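Local coordinates for protein isoprenyl transferase (Campylobacter jejuni, PDB 3UGS) that probably condenses isopentenyl diphosphate with allylic pyrophosphates to build undecaprenyl diphosphate, as a magnesium-dependent homodimeric cis-prenyltransferase, at residues T38-L42 with F201-K206; L159-L165 with L185-C189. All coordinates share one frame; numbering follows the deposited sequence.

Contact 1 of 2, residues T38-L42 with F201-K206; sequences TMQKL and FPSLTK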
ATOM      1  N   THR A  38      15.891 -17.402 -13.717  1.00 54.20           N
ATOM      2  CA  THR A  38      16.070 -16.109 -13.010  1.00 51.59           C
ATOM      3  C   THR A  38      15.565 -16.227 -11.574  1.00 43.45           C
ATOM      4  O   THR A  38      16.131 -15.696 -10.629  1.00 39.91           O
ATOM      5  CB  THR A  38      15.360 -14.948 -13.737  1.00 52.83           C
ATOM      6  OG1 THR A  38      16.103 -14.623 -14.922  1.00 53.14           O
ATOM      7  CG2 THR A  38      15.270 -13.712 -12.832  1.00 46.09           C
ATOM      8  N   MET A  39      14.513 -17.006 -11.478  1.00 43.67           N
ATOM      9  CA  MET A  39      13.826 -17.325 -10.210  1.00 45.92           C
ATOM     10  C   MET A  39      14.711 -18.068  -9.254  1.00 46.64           C
ATOM     11  O   MET A  39      14.670 -17.846  -8.042  1.00 49.51           O
ATOM     12  CB  MET A  39      12.573 -18.169 -10.412  1.00 45.41           C
ATOM     13  CG  MET A  39      11.301 -17.428  -9.993  1.00 51.95           C
ATOM     14  SD  MET A  39      11.330 -16.695  -8.332  1.00 50.45           S
ATOM     15  CE  MET A  39      11.169 -18.191  -7.352  1.00 49.06           C
ATOM     16  N   GLN A  40      15.480 -18.983  -9.809  1.00 46.27           N
ATOM     17  CA  GLN A  40      16.486 -19.721  -9.010  1.00 47.40           C
ATOM     18  C   GLN A  40      17.539 -18.759  -8.489  1.00 41.45           C
ATOM     19  O   GLN A  40      17.973 -18.853  -7.354  1.00 34.47           O
ATOM     20  CB  GLN A  40      17.171 -20.830  -9.803  1.00 53.71           C
ATOM     21  CG  GLN A  40      16.146 -21.746 -10.466  1.00 60.12           C
ATOM     22  CD  GLN A  40      16.755 -22.922 -11.211  1.00 64.38           C
ATOM     23  OE1 GLN A  40      16.763 -22.944 -12.443  1.00 70.13           O
ATOM     24  NE2 GLN A  40      17.263 -23.904 -10.469  1.00 61.74           N
ATOM     25  N   LYS A  41      17.906 -17.810  -9.330  1.00 36.94           N
ATOM     26  CA  LYS A  41      18.902 -16.820  -8.916  1.00 39.67           C
ATOM     27  C   LYS A  41      18.387 -15.924  -7.794  1.00 37.69           C
ATOM     28  O   LYS A  41      19.089 -15.597  -6.847  1.00 35.21           O
ATOM     29  CB  LYS A  41      19.343 -15.962 -10.071  1.00 43.72           C
ATOM     30  CG  LYS A  41      20.151 -16.740 -11.071  1.00 43.33           C
ATOM     31  CD  LYS A  41      20.413 -15.874 -12.270  1.00 45.71           C
ATOM     32  CE  LYS A  41      21.704 -16.275 -12.947  1.00 46.75           C
ATOM     33  NZ  LYS A  41      21.865 -15.381 -14.118  1.00 50.86           N
ATOM     34  N   LEU A  42      17.130 -15.556  -7.917  1.00 37.12           N
ATOM     35  CA  LEU A  42      16.479 -14.737  -6.867  1.00 34.20           C
ATOM     36  C   LEU A  42      16.474 -15.536  -5.579  1.00 32.64           C
ATOM     37  O   LEU A  42      16.747 -15.018  -4.494  1.00 32.03           O
ATOM     38  CB  LEU A  42      15.057 -14.332  -7.256  1.00 34.92           C
ATOM     39  CG  LEU A  42      14.310 -13.475  -6.211  1.00 34.96           C
ATOM     40  CD1 LEU A  42      15.046 -12.205  -5.831  1.00 31.60           C
ATOM     41  CD2 LEU A  42      12.911 -13.115  -6.698  1.00 32.64           C
ATOM     42  N   PHE A 201      11.458  -9.807 -15.892  1.00 52.22           N
ATOM     43  CA  PHE A 201      11.995 -10.587 -14.773  1.00 49.86           C
ATOM     44  C   PHE A 201      13.203 -11.361 -15.294  1.00 51.75           C
ATOM     45  O   PHE A 201      14.240 -11.483 -14.642  1.00 47.17           O
ATOM     46  CB  PHE A 201      10.947 -11.545 -14.260  1.00 46.43           C
ATOM     47  CG  PHE A 201      11.389 -12.370 -13.095  1.00 47.61           C
ATOM     48  CD1 PHE A 201      11.794 -11.772 -11.915  1.00 46.07           C
ATOM     49  CD2 PHE A 201      11.356 -13.756 -13.162  1.00 46.88           C
ATOM     50  CE1 PHE A 201      12.174 -12.535 -10.833  1.00 43.38           C
ATOM     51  CE2 PHE A 201      11.724 -14.526 -12.081  1.00 44.60           C
ATOM     52  CZ  PHE A 201      12.140 -13.913 -10.917  1.00 46.13           C
ATOM     53  N   PRO A 202      13.067 -11.866 -16.504  1.00 51.41           N
ATOM     54  CA  PRO A 202      14.070 -12.680 -17.152  1.00 55.38           C
ATOM     55  C   PRO A 202      15.403 -11.993 -17.155  1.00 53.91           C
ATOM     56  O   PRO A 202      16.421 -12.591 -16.844  1.00 52.49           O
ATOM     57  CB  PRO A 202      13.560 -12.775 -18.583  1.00 55.84           C
ATOM     58  CG  PRO A 202      12.094 -12.580 -18.479  1.00 55.03           C
ATOM     59  CD  PRO A 202      11.894 -11.642 -17.347  1.00 51.80           C
ATOM     60  N   SER A 203      15.347 -10.707 -17.452  1.00 55.93           N
ATOM     61  CA  SER A 203      16.567  -9.887 -17.686  1.00 56.28           C
ATOM     62  C   SER A 203      17.382  -9.542 -16.433  1.00 52.32           C
ATOM     63  O   SER A 203      18.428  -8.914 -16.510  1.00 52.17           O
ATOM     64  CB  SER A 203      16.235  -8.610 -18.458  1.00 57.60           C
ATOM     65  OG  SER A 203      15.720  -8.928 -19.746  1.00 59.29           O
ATOM     66  N   LEU A 204      16.909 -10.014 -15.298  1.00 52.36           N
ATOM     67  CA  LEU A 204      17.549  -9.712 -14.006  1.00 53.90           C
ATOM     68  C   LEU A 204      18.668 -10.669 -13.605  1.00 55.07           C
ATOM     69  O   LEU A 204      18.556 -11.884 -13.681  1.00 59.33           O
ATOM     70  CB  LEU A 204      16.531  -9.634 -12.873  1.00 54.62           C
ATOM     71  CG  LEU A 204      15.645  -8.377 -12.952  1.00 55.29           C
ATOM     72  CD1 LEU A 204      14.343  -8.608 -12.176  1.00 52.26           C
ATOM     73  CD2 LEU A 204      16.370  -7.138 -12.451  1.00 53.19           C
ATOM     74  N   THR A 205      19.737 -10.059 -13.132  1.00 51.69           N
ATOM     75  CA  THR A 205      20.946 -10.776 -12.709  1.00 51.03           C
ATOM     76  C   THR A 205      21.139 -10.746 -11.207  1.00 47.54           C
ATOM     77  O   THR A 205      20.733  -9.813 -10.546  1.00 45.58           O
ATOM     78  CB  THR A 205      22.234 -10.194 -13.344  1.00 53.10           C
ATOM     79  OG1 THR A 205      22.641  -9.024 -12.617  1.00 55.79           O
ATOM     80  CG2 THR A 205      22.025  -9.838 -14.837  1.00 52.52           C
ATOM     81  N   LYS A 206      21.808 -11.769 -10.697  1.00 43.18           N
ATOM     82  CA  LYS A 206      22.193 -11.822  -9.268  1.00 44.69           C
ATOM     83  C   LYS A 206      22.803 -10.517  -8.783  1.00 45.33           C
ATOM     84  O   LYS A 206      22.472 -10.015  -7.730  1.00 45.83           O
ATOM     85  CB  LYS A 206      23.181 -12.939  -8.975  1.00 44.38           C
ATOM     86  CG  LYS A 206      22.535 -14.178  -8.376  1.00 43.09           C
ATOM     87  CD  LYS A 206      23.376 -15.398  -8.662  1.00 43.83           C
ATOM     88  CE  LYS A 206      23.268 -16.418  -7.548  1.00 45.37           C
ATOM     89  NZ  LYS A 206      23.865 -15.930  -6.273  1.00 44.56           N
TER

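Contact 2 of 2, residues L159-L165 with L185-C189; sequences LTQNLDL and LLWQC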
ATOM      1  N   LEU A 159      -5.135  -8.072  14.467  1.00 22.02           N
ATOM      2  CA  LEU A 159      -5.442  -8.239  13.056  1.00 21.44           C
ATOM      3  C   LEU A 159      -4.185  -8.658  12.304  1.00 21.81           C
ATOM      4  O   LEU A 159      -4.199  -9.531  11.481  1.00 22.05           O
ATOM      5  CB  LEU A 159      -6.036  -6.962  12.507  1.00 23.27           C
ATOM      6  CG  LEU A 159      -6.339  -6.678  11.029  1.00 24.25           C
ATOM      7  CD1 LEU A 159      -5.115  -6.711  10.120  1.00 23.13           C
ATOM      8  CD2 LEU A 159      -7.409  -7.612  10.541  1.00 22.86           C
ATOM      9  N   THR A 160      -3.082  -8.032  12.626  1.00 21.45           N
ATOM     10  CA  THR A 160      -1.799  -8.428  12.054  1.00 20.98           C
ATOM     11  C   THR A 160      -1.534  -9.918  12.213  1.00 20.86           C
ATOM     12  O   THR A 160      -1.236 -10.624  11.265  1.00 19.90           O
ATOM     13  CB  THR A 160      -0.663  -7.622  12.707  1.00 19.99           C
ATOM     14  OG1 THR A 160      -0.926  -6.237  12.469  1.00 20.12           O
ATOM     15  CG2 THR A 160       0.655  -7.983  12.183  1.00 17.52           C
ATOM     16  N   GLN A 161      -1.630 -10.370  13.442  1.00 22.53           N
ATOM     17  CA  GLN A 161      -1.282 -11.774  13.797  1.00 24.16           C
ATOM     18  C   GLN A 161      -2.236 -12.797  13.161  1.00 22.64           C
ATOM     19  O   GLN A 161      -1.988 -13.979  13.155  1.00 24.75           O
ATOM     20  CB  GLN A 161      -1.245 -12.015  15.312  1.00 25.68           C
ATOM     21  CG  GLN A 161      -0.115 -11.283  16.011  1.00 30.11           C
ATOM     22  CD  GLN A 161       1.212 -11.350  15.220  1.00 37.56           C
ATOM     23  OE1 GLN A 161       1.772 -10.288  14.797  1.00 38.35           O
ATOM     24  NE2 GLN A 161       1.746 -12.594  15.027  1.00 34.96           N
ATOM     25  N   ASN A 162      -3.343 -12.322  12.669  1.00 20.73           N
ATOM     26  CA  ASN A 162      -4.333 -13.201  12.027  1.00 21.53           C
ATOM     27  C   ASN A 162      -4.391 -13.118  10.509  1.00 21.29           C
ATOM     28  O   ASN A 162      -5.204 -13.802   9.858  1.00 20.86           O
ATOM     29  CB  ASN A 162      -5.728 -13.031  12.636  1.00 22.39           C
ATOM     30  CG  ASN A 162      -5.841 -13.707  13.995  1.00 22.23           C
ATOM     31  OD1 ASN A 162      -6.017 -14.938  14.058  1.00 24.88           O
ATOM     32  ND2 ASN A 162      -5.704 -12.928  15.081  1.00 18.27           N
ATOM     33  N   LEU A 163      -3.517 -12.291   9.959  1.00 20.27           N
ATOM     34  CA  LEU A 163      -3.345 -12.240   8.502  1.00 19.27           C
ATOM     35  C   LEU A 163      -2.864 -13.604   8.022  1.00 19.59           C
ATOM     36  O   LEU A 163      -2.331 -14.380   8.772  1.00 18.08           O
ATOM     37  CB  LEU A 163      -2.398 -11.139   8.056  1.00 18.66           C
ATOM     38  CG  LEU A 163      -2.871  -9.694   8.182  1.00 17.43           C
ATOM     39  CD1 LEU A 163      -1.655  -8.780   8.133  1.00 16.88           C
ATOM     40  CD2 LEU A 163      -3.886  -9.352   7.100  1.00 17.16           C
ATOM     41  N   ASP A 164      -3.135 -13.909   6.754  1.00 21.42           N
ATOM     42  CA  ASP A 164      -2.573 -15.127   6.111  1.00 21.28           C
ATOM     43  C   ASP A 164      -1.048 -15.094   6.259  1.00 21.47           C
ATOM     44  O   ASP A 164      -0.402 -16.116   6.371  1.00 22.40           O
ATOM     45  CB  ASP A 164      -2.871 -15.180   4.620  1.00 21.37           C
ATOM     46  CG  ASP A 164      -4.267 -15.655   4.312  1.00 23.74           C
ATOM     47  OD1 ASP A 164      -5.032 -16.042   5.242  1.00 23.97           O
ATOM     48  OD2 ASP A 164      -4.597 -15.669   3.095  1.00 24.22           O
ATOM     49  N   LEU A 165      -0.509 -13.878   6.206  1.00 20.69           N
ATOM     50  CA  LEU A 165       0.939 -13.616   6.293  1.00 20.27           C
ATOM     51  C   LEU A 165       1.256 -12.425   7.187  1.00 20.48           C
ATOM     52  O   LEU A 165       1.394 -11.302   6.728  1.00 20.11           O
ATOM     53  CB  LEU A 165       1.551 -13.418   4.902  1.00 20.23           C
ATOM     54  CG  LEU A 165       3.073 -13.273   4.825  1.00 19.85           C
ATOM     55  CD1 LEU A 165       3.818 -14.479   5.360  1.00 18.62           C
ATOM     56  CD2 LEU A 165       3.426 -13.007   3.380  1.00 18.40           C
ATOM     57  N   LEU A 185      -0.527  -7.319  -0.601  1.00 22.50           N
ATOM     58  CA  LEU A 185       0.043  -7.159   0.764  1.00 20.93           C
ATOM     59  C   LEU A 185       0.018  -5.709   1.310  1.00 21.39           C
ATOM     60  O   LEU A 185       0.963  -5.177   1.915  1.00 21.55           O
ATOM     61  CB  LEU A 185       1.488  -7.605   0.756  1.00 20.89           C
ATOM     62  CG  LEU A 185       1.736  -9.068   0.333  1.00 21.61           C
ATOM     63  CD1 LEU A 185       3.237  -9.316   0.220  1.00 20.10           C
ATOM     64  CD2 LEU A 185       1.038 -10.040   1.299  1.00 20.75           C
ATOM     65  N   LEU A 186      -1.101  -5.064   1.106  1.00 20.87           N
ATOM     66  CA  LEU A 186      -1.235  -3.640   1.520  1.00 19.52           C
ATOM     67  C   LEU A 186      -0.929  -3.399   3.009  1.00 18.96           C
ATOM     68  O   LEU A 186      -0.226  -2.468   3.414  1.00 19.12           O
ATOM     69  CB  LEU A 186      -2.604  -3.109   1.149  1.00 18.75           C
ATOM     70  CG  LEU A 186      -2.853  -3.095  -0.384  1.00 19.50           C
ATOM     71  CD1 LEU A 186      -4.329  -2.767  -0.730  1.00 19.44           C
ATOM     72  CD2 LEU A 186      -1.891  -2.139  -1.097  1.00 17.77           C
ATOM     73  N   TRP A 187      -1.513  -4.228   3.836  1.00 18.76           N
ATOM     74  CA  TRP A 187      -1.353  -4.059   5.292  1.00 18.32           C
ATOM     75  C   TRP A 187       0.109  -4.173   5.711  1.00 18.24           C
ATOM     76  O   TRP A 187       0.681  -3.342   6.427  1.00 18.02           O
ATOM     77  CB  TRP A 187      -2.198  -5.063   6.047  1.00 18.86           C
ATOM     78  CG  TRP A 187      -2.107  -4.942   7.543  1.00 18.17           C
ATOM     79  CD1 TRP A 187      -1.102  -5.377   8.368  1.00 17.81           C
ATOM     80  CD2 TRP A 187      -3.097  -4.344   8.424  1.00 18.63           C
ATOM     81  NE1 TRP A 187      -1.405  -5.090   9.664  1.00 18.71           N
ATOM     82  CE2 TRP A 187      -2.594  -4.496   9.752  1.00 18.25           C
ATOM     83  CE3 TRP A 187      -4.343  -3.756   8.231  1.00 18.30           C
ATOM     84  CZ2 TRP A 187      -3.287  -4.062  10.828  1.00 19.71           C
ATOM     85  CZ3 TRP A 187      -5.018  -3.295   9.301  1.00 19.01           C
ATOM     86  CH2 TRP A 187      -4.513  -3.456  10.593  1.00 20.26           C
ATOM     87  N   GLN A 188       0.705  -5.233   5.221  1.00 18.83           N
ATOM     88  CA  GLN A 188       2.116  -5.573   5.472  1.00 18.03           C
ATOM     89  C   GLN A 188       3.103  -4.491   4.951  1.00 18.81           C
ATOM     90  O   GLN A 188       4.211  -4.285   5.465  1.00 17.10           O
ATOM     91  CB  GLN A 188       2.448  -6.918   4.885  1.00 17.74           C
ATOM     92  CG  GLN A 188       1.708  -8.097   5.506  1.00 17.35           C
ATOM     93  CD  GLN A 188       0.410  -8.412   4.738  1.00 17.37           C
ATOM     94  OE1 GLN A 188      -0.067  -7.583   3.964  1.00 15.93           O
ATOM     95  NE2 GLN A 188      -0.144  -9.626   4.935  1.00 16.39           N
ATOM     96  N   CYS A 189       2.646  -3.775   3.948  1.00 19.57           N
ATOM     97  CA  CYS A 189       3.488  -2.800   3.248  1.00 20.86           C
ATOM     98  C   CYS A 189       3.409  -1.389   3.812  1.00 21.82           C
ATOM     99  O   CYS A 189       3.938  -0.453   3.236  1.00 23.77           O
ATOM    100  CB  CYS A 189       3.144  -2.777   1.744  1.00 22.39           C
ATOM    101  SG  CYS A 189       3.886  -4.166   0.792  1.00 23.58           S
TER

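Contact 1 of 2, residues T38-L42 with F201-K206
T38 turns both branches of its side chain to the 201-206 loop: with chi1 at -73°, CG2 lies anti to the backbone N and is laid over the F201 ring, while OG1, beside that N, is aimed at the loop backbone. F201 answers with chi1 at -179°, which carries the ring toward helix 34-48. T38 CG2 stands over the ring centre, 3.6 Å from the F201 centroid, a CH-pi contact. At the rim of the same ring M39 places CG 3.6 Å from F201 CE2, and the bends further along its chain bring the sulfur obliquely beside it in a Met-aromatic contact, SD lying 5.1 Å from the F201 centroid. L42 CD2 comes to the edge, 4.2 Å from F201 CE1.

The polar link is T38 OG1 to P202 O at 2.8 Å, with the donor tilted 28° from the carbonyl plane; OG1 has a second, weak bond to Q34 O of its own helix, so the P202 bond is the stronger tie. A type I turn from F201 to L204 presents this carbonyl. The loop leads from strand 193-197 of the parallel sheet into helix 206-218, where T205 is the N-cap, its OG1 bonded to E208 N. K206 CG packs 4.0 Å from K41 CB, and K206 NZ ends in a salt bridge with E48. F209 touches T38, L42, F201 and L204, and M14 of the ligand pocket touches F201. One threonine thus joins loop to helix, its hydroxyl donating to a carbonyl while its methyl rests on one face of the phenyl ring.

Contact 2 of 2, residues L159-L165 with L185-C189
W187 pushes its indole like a flat wedge against the end of helix 156-161, where L159, T160 and L163 shape the hollow that receives it. L159 lays CD1 over one face of the indole, above its six-membered ring. T160 meets the indole at its edge, crossing at about a right angle, and L163 CD1 comes up obliquely to the pyrrole part, 3.5 Å from W187 CD1. That same L163 methyl also abuts the next residue, 3.6 Å from Q188 NE2, so it fills the notch between the two side chains. Farther along, L165 and L185 meet, their CD2 methyls 4.3 Å apart.

Two hydrogen bonds fix the fit. W187 NE1 donates to T160 OG1 at 3.1 Å, bent to 140° at the hydrogen, with the oxygen near the ring's edge but tilted somewhat from its plane; T160 OG1 also bonds to E156 O. Q188, bent at chi2 (93°), swings its amide to L165 O, and NE2 reaches that oxygen at 2.9 Å in a nearly straight bond of 169°, with the acceptor in the amide plane. The other hydrogen of NE2 can serve E139, whose OE1 is a second partner and whose OE2 takes L165 N. The second subunit also joins in: I140 of that chain packs on W187, and its R137 bonds to W187 O. The leucines thus line the hollow that the indole fills, and at this edge of the dimer interface the buried indole N-H and the glutamine amide are both paired with oxygens.

How the contacts relate
Contact 1 and contact 2 lie on opposite sides of the chain's centre, about 27 Å apart between centres, and do not touch; along the chain contact 2 is nested inside the loop that contact 1 closes. They share no helix or strand, yet their loops flank the same edge strand, 193-197: 185-189 precedes it and 201-206 follows it. Contact 1 ties its loop to helix 34-48 and is only partly buried, with lysines at its margin and a single threonine-to-carbonyl bond. Contact 2, at the end of helix 156-161, is buried, and its bonds are donated by tryptophan and glutamine side chains. The second subunit reaches contact 2 alone, whereas contact 1 lies nearer the bound ligand.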